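Sensor protein (Geobacter sulfurreducens, PDB 3H7M) probably acts as a transmembrane histidine kinase that phosphorylates a protein histidine from ATP, this chain being its sensor domain, built like a periplasmic binding protein. Local coordinates at residues Tyr36-Leu40 with Pro92-Val96; Arg118-Arg124 with Asp140-Thr146. All blocks are in the same frame, centred on the assembly; numbering follows the deposited sequence.

Interaction 1: Tyr36-Leu40 with Pro92-Val96; sequences YNVEL and PHTIV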
# COMPACT_ATOMS: atom_id res chain seq x y z
N TYR A 36 9.83 3.78 -0.64
CA TYR A 36 10.35 2.60 0.04
C TYR A 36 10.33 1.37 -0.89
O TYR A 36 11.34 0.72 -1.08
CB TYR A 36 9.50 2.35 1.30
CG TYR A 36 9.76 1.06 2.04
CD1 TYR A 36 8.83 0.01 2.03
CD2 TYR A 36 10.93 0.89 2.80
CE1 TYR A 36 9.05 -1.18 2.78
CE2 TYR A 36 11.16 -0.28 3.54
CZ TYR A 36 10.21 -1.31 3.53
OH TYR A 36 10.41 -2.44 4.32
N ASN A 37 9.17 1.08 -1.48
CA ASN A 37 9.03 -0.07 -2.37
C ASN A 37 10.04 -0.02 -3.50
O ASN A 37 10.73 -1.01 -3.79
CB ASN A 37 7.60 -0.14 -2.96
CG ASN A 37 6.51 -0.36 -1.88
OD1 ASN A 37 6.78 -0.51 -0.69
ND2 ASN A 37 5.26 -0.38 -2.31
N VAL A 38 10.12 1.14 -4.13
CA VAL A 38 11.01 1.39 -5.27
C VAL A 38 12.47 1.13 -4.90
O VAL A 38 13.20 0.42 -5.59
CB VAL A 38 10.79 2.85 -5.76
CG1 VAL A 38 11.83 3.26 -6.78
CG2 VAL A 38 9.41 2.94 -6.39
N GLU A 39 12.89 1.70 -3.80
CA GLU A 39 14.24 1.54 -3.34
C GLU A 39 14.50 0.05 -3.05
O GLU A 39 15.56 -0.50 -3.35
CB GLU A 39 14.40 2.36 -2.08
CG GLU A 39 15.77 2.95 -1.91
CD GLU A 39 15.74 4.19 -1.06
OE1 GLU A 39 14.89 5.07 -1.35
OE2 GLU A 39 16.58 4.28 -0.12
N LEU A 40 13.51 -0.60 -2.44
CA LEU A 40 13.60 -2.01 -2.11
C LEU A 40 13.74 -2.84 -3.40
O LEU A 40 14.63 -3.67 -3.55
CB LEU A 40 12.35 -2.42 -1.35
CG LEU A 40 12.58 -3.27 -0.10
CD1 LEU A 40 13.72 -2.69 0.74
CD2 LEU A 40 11.30 -3.32 0.71
N PRO A 92 6.22 -10.87 3.38
CA PRO A 92 6.05 -9.41 3.35
C PRO A 92 7.32 -8.62 3.68
O PRO A 92 8.17 -9.08 4.44
CB PRO A 92 4.97 -9.18 4.39
CG PRO A 92 5.37 -10.20 5.47
CD PRO A 92 5.73 -11.44 4.65
N HIS A 93 7.47 -7.43 3.10
CA HIS A 93 8.64 -6.63 3.43
C HIS A 93 8.28 -5.59 4.50
O HIS A 93 9.16 -4.96 5.10
CB HIS A 93 9.29 -6.00 2.17
CG HIS A 93 8.38 -5.14 1.34
ND1 HIS A 93 7.85 -3.94 1.80
CD2 HIS A 93 7.97 -5.27 0.06
CE1 HIS A 93 7.15 -3.38 0.83
NE2 HIS A 93 7.20 -4.16 -0.24
N THR A 94 6.99 -5.44 4.76
CA THR A 94 6.54 -4.52 5.81
C THR A 94 5.12 -4.84 6.31
O THR A 94 4.34 -5.53 5.65
CB THR A 94 6.53 -3.06 5.31
OG1 THR A 94 6.24 -2.18 6.40
CG2 THR A 94 5.47 -2.88 4.25
N ILE A 95 4.79 -4.32 7.49
CA ILE A 95 3.46 -4.47 8.06
C ILE A 95 2.77 -3.10 8.05
O ILE A 95 3.30 -2.13 8.60
CB ILE A 95 3.52 -4.96 9.51
CG1 ILE A 95 4.29 -6.28 9.57
CG2 ILE A 95 2.11 -5.15 10.04
CD1 ILE A 95 3.69 -7.36 8.71
N VAL A 96 1.61 -3.04 7.43
CA VAL A 96 0.84 -1.81 7.31
C VAL A 96 -0.37 -1.74 8.25
O VAL A 96 -1.34 -2.48 8.09
CB VAL A 96 0.31 -1.65 5.88
CG1 VAL A 96 -0.48 -0.35 5.75
CG2 VAL A 96 1.46 -1.66 4.92
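Leu40 and His93 bring the two backbones closest, with their CA atoms still 8.8 Å apart, so the first turn of helix 36-48 meets strand 87-103 almost wholly through side chains. The strand segment turns a corner at His93, where His93 and Thr94 together pair with Tyr193 of strand 181-198, a classic beta bulge. Leu40 CD2 sits over one face of the His93 ring, offset toward the rim, in a CH-pi contact 3.7 Å from the ring centroid. Tyr36 slides past the same ring in the opposite direction: its CE1 lies 3.2 Å from His93 ND1, and the ring planes are inclined at 65°. With CG anti to the backbone N (chi1 172°), the phenol extends to the backbone of His93, and Tyr36 OH donates to His93 O at 2.9 Å from above the carbonyl plane. Tyr221 OH bonds to that same oxygen. A phenylalanine here lacks the hydroxyl and would probably leave His93 O to Tyr221 alone, with the ring freer to shift. Asn37 crosses the imidazole at about a right angle, OD1 3.3 Å from His93 CE1, while its ND2 bonds to Glu25 and Tyr193; His93 NE2 is taken by Gln75 O. Around this buried contact, helix 220-227 packs on Tyr36 and Leu40, strand 73-78 touches Asn37, and Tyr195 of strand 181-198 meets the His93 ring.

Interaction 2: Arg118-Arg124 with Asp140-Thr146; sequences RKVALHR and DLVLTPT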
# COMPACT_ATOMS: atom_id res chain seq x y z
N ARG A 118 -22.11 6.29 10.38
CA ARG A 118 -21.40 7.50 10.00
C ARG A 118 -20.84 7.42 8.59
O ARG A 118 -20.61 6.34 8.07
CB ARG A 118 -20.31 7.80 11.01
CG ARG A 118 -20.92 8.08 12.37
CD ARG A 118 -19.89 8.32 13.45
NE ARG A 118 -20.54 8.58 14.73
CZ ARG A 118 -21.49 9.50 14.91
NH1 ARG A 118 -21.90 10.24 13.89
NH2 ARG A 118 -22.03 9.67 16.11
N LYS A 119 -20.67 8.57 7.96
CA LYS A 119 -20.17 8.62 6.60
C LYS A 119 -18.65 8.41 6.67
O LYS A 119 -17.96 9.08 7.43
CB LYS A 119 -20.53 9.96 5.97
CG LYS A 119 -20.45 9.97 4.46
CD LYS A 119 -20.70 11.37 3.90
CE LYS A 119 -20.76 11.32 2.37
NZ LYS A 119 -21.08 12.64 1.77
N VAL A 120 -18.15 7.47 5.87
CA VAL A 120 -16.73 7.12 5.90
C VAL A 120 -16.05 6.98 4.56
O VAL A 120 -16.53 6.25 3.68
CB VAL A 120 -16.55 5.80 6.62
CG1 VAL A 120 -15.09 5.40 6.58
CG2 VAL A 120 -17.07 5.92 8.04
N ALA A 121 -14.92 7.66 4.39
CA ALA A 121 -14.20 7.56 3.13
C ALA A 121 -13.06 6.55 3.26
O ALA A 121 -12.49 6.35 4.35
CB ALA A 121 -13.64 8.92 2.72
N LEU A 122 -12.72 5.91 2.15
CA LEU A 122 -11.61 4.96 2.17
C LEU A 122 -11.23 4.51 0.79
O LEU A 122 -11.98 4.66 -0.17
CB LEU A 122 -11.91 3.77 3.07
CG LEU A 122 -13.16 2.93 2.85
CD1 LEU A 122 -13.11 2.25 1.48
CD2 LEU A 122 -13.22 1.89 3.97
N HIS A 123 -10.04 3.94 0.71
CA HIS A 123 -9.48 3.53 -0.55
C HIS A 123 -10.29 2.50 -1.31
O HIS A 123 -10.65 1.46 -0.78
CB HIS A 123 -8.06 3.02 -0.35
CG HIS A 123 -7.23 3.10 -1.58
ND1 HIS A 123 -5.94 2.60 -1.65
CD2 HIS A 123 -7.51 3.60 -2.81
CE1 HIS A 123 -5.47 2.79 -2.87
NE2 HIS A 123 -6.40 3.39 -3.59
N ARG A 124 -10.56 2.83 -2.57
CA ARG A 124 -11.34 1.99 -3.48
C ARG A 124 -10.84 0.55 -3.64
O ARG A 124 -9.95 0.28 -4.45
CB ARG A 124 -11.39 2.65 -4.85
CG ARG A 124 -12.29 1.95 -5.84
CD ARG A 124 -13.65 1.75 -5.22
NE ARG A 124 -14.67 1.47 -6.22
CZ ARG A 124 -15.53 2.37 -6.67
NH1 ARG A 124 -15.51 3.61 -6.20
NH2 ARG A 124 -16.42 2.03 -7.59
N ASP A 140 -22.99 3.33 4.19
CA ASP A 140 -22.44 4.53 4.78
C ASP A 140 -21.00 4.81 4.40
O ASP A 140 -20.27 5.37 5.22
CB ASP A 140 -22.51 4.43 6.30
CG ASP A 140 -23.87 4.75 6.86
OD1 ASP A 140 -24.12 4.40 8.03
OD2 ASP A 140 -24.68 5.37 6.13
N LEU A 141 -20.58 4.45 3.19
CA LEU A 141 -19.19 4.71 2.86
C LEU A 141 -18.87 5.12 1.43
O LEU A 141 -19.35 4.53 0.46
CB LEU A 141 -18.33 3.53 3.31
CG LEU A 141 -18.42 2.16 2.66
CD1 LEU A 141 -17.79 2.21 1.28
CD2 LEU A 141 -17.69 1.16 3.54
N VAL A 142 -18.02 6.14 1.32
CA VAL A 142 -17.60 6.71 0.04
C VAL A 142 -16.24 6.15 -0.40
O VAL A 142 -15.30 6.08 0.39
CB VAL A 142 -17.54 8.26 0.16
CG1 VAL A 142 -16.75 8.64 1.39
CG2 VAL A 142 -16.93 8.88 -1.09
N LEU A 143 -16.16 5.77 -1.66
CA LEU A 143 -14.96 5.17 -2.22
C LEU A 143 -14.13 6.13 -3.03
O LEU A 143 -14.63 6.77 -3.95
CB LEU A 143 -15.33 3.97 -3.11
CG LEU A 143 -16.33 2.98 -2.51
CD1 LEU A 143 -16.58 1.85 -3.49
CD2 LEU A 143 -15.78 2.46 -1.18
N THR A 144 -12.84 6.20 -2.72
CA THR A 144 -11.96 7.11 -3.42
C THR A 144 -10.81 6.41 -4.14
O THR A 144 -10.33 5.36 -3.70
CB THR A 144 -11.38 8.14 -2.45
OG1 THR A 144 -10.24 7.57 -1.79
CG2 THR A 144 -12.42 8.50 -1.37
N PRO A 145 -10.36 6.99 -5.26
CA PRO A 145 -9.27 6.47 -6.09
C PRO A 145 -7.96 6.36 -5.32
O PRO A 145 -7.12 5.51 -5.63
CB PRO A 145 -9.19 7.50 -7.21
CG PRO A 145 -10.58 8.07 -7.26
CD PRO A 145 -10.93 8.21 -5.83
N THR A 146 -7.77 7.22 -4.32
CA THR A 146 -6.53 7.16 -3.53
C THR A 146 -6.85 7.45 -2.10
O THR A 146 -7.87 8.05 -1.79
CB THR A 146 -5.52 8.25 -3.94
OG1 THR A 146 -6.01 9.53 -3.51
CG2 THR A 146 -5.29 8.24 -5.47
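Val120 and Val142 trade backbone bonds in the parallel ladder of a beta-alpha-beta unit, strand 120-123, helix 127-133 and strand 141-144, the last being the outermost strand at this end of the main sheet. Val120 N donates to Asp140 O, Val120 O receives Val142 N at 2.8 Å, and Leu122 N follows to Val142 O. Thr144 N then closes on Leu122 O, and Arg124 N carries the ladder one step past the strand to Thr144 O. On the other side Ala121 bonds to the backbone of Tyr161 and Val163 in strand 161-165, and just before the strand Lys119 N reaches the carboxylate of Asp160. At the start of the ladder Arg118 O and Asp140 O stand 3.0 Å apart as two acceptors with no bond between them. At the far end His123 NE2 makes a weak, bent bond to Pro145 O (129° at the hydrogen), the ring reaching there because its CG is anti to the backbone N (chi1 -157°). Thr146 OG1 N-caps helix 147-155 through Asp149 N. Apolar contacts line both faces: Ala121 CB lies 3.4 Å from Val142 CG1, covered by Ala150 of helix 147-155, while Leu122 and Leu143 run side by side, CD1 of Leu122 to CD2 of Leu143 3.8 Å, under His129 of helix 127-133. Arg124, bent at chi2 (52°), crosses Leu143 at about a right angle, and Leu143 CD1 sits 3.1 Å above the plane of the guanidinium, toward its rim.

Overall arrangement
Both segments of interaction 1 precede those of interaction 2 in the chain, and the centres of the two contacts lie 25 Å apart, with nearest atoms about 10 Å from each other. Both involve the same mixed sheet: strand 87-103 is followed in the chain by strand 120-123, with strand 161-165 lying between them in the sheet. As in other periplasmic binding proteins of this family, the chain probably forms two lobes, with interaction 1 packing a helix in one and interaction 2 building the sheet edge of the other. His123 meets Trp59 and Tyr21, and Thr146 touches Asp20, so interaction 2 also borders residues from the earlier part of the chain, consistent with lobes that face each other.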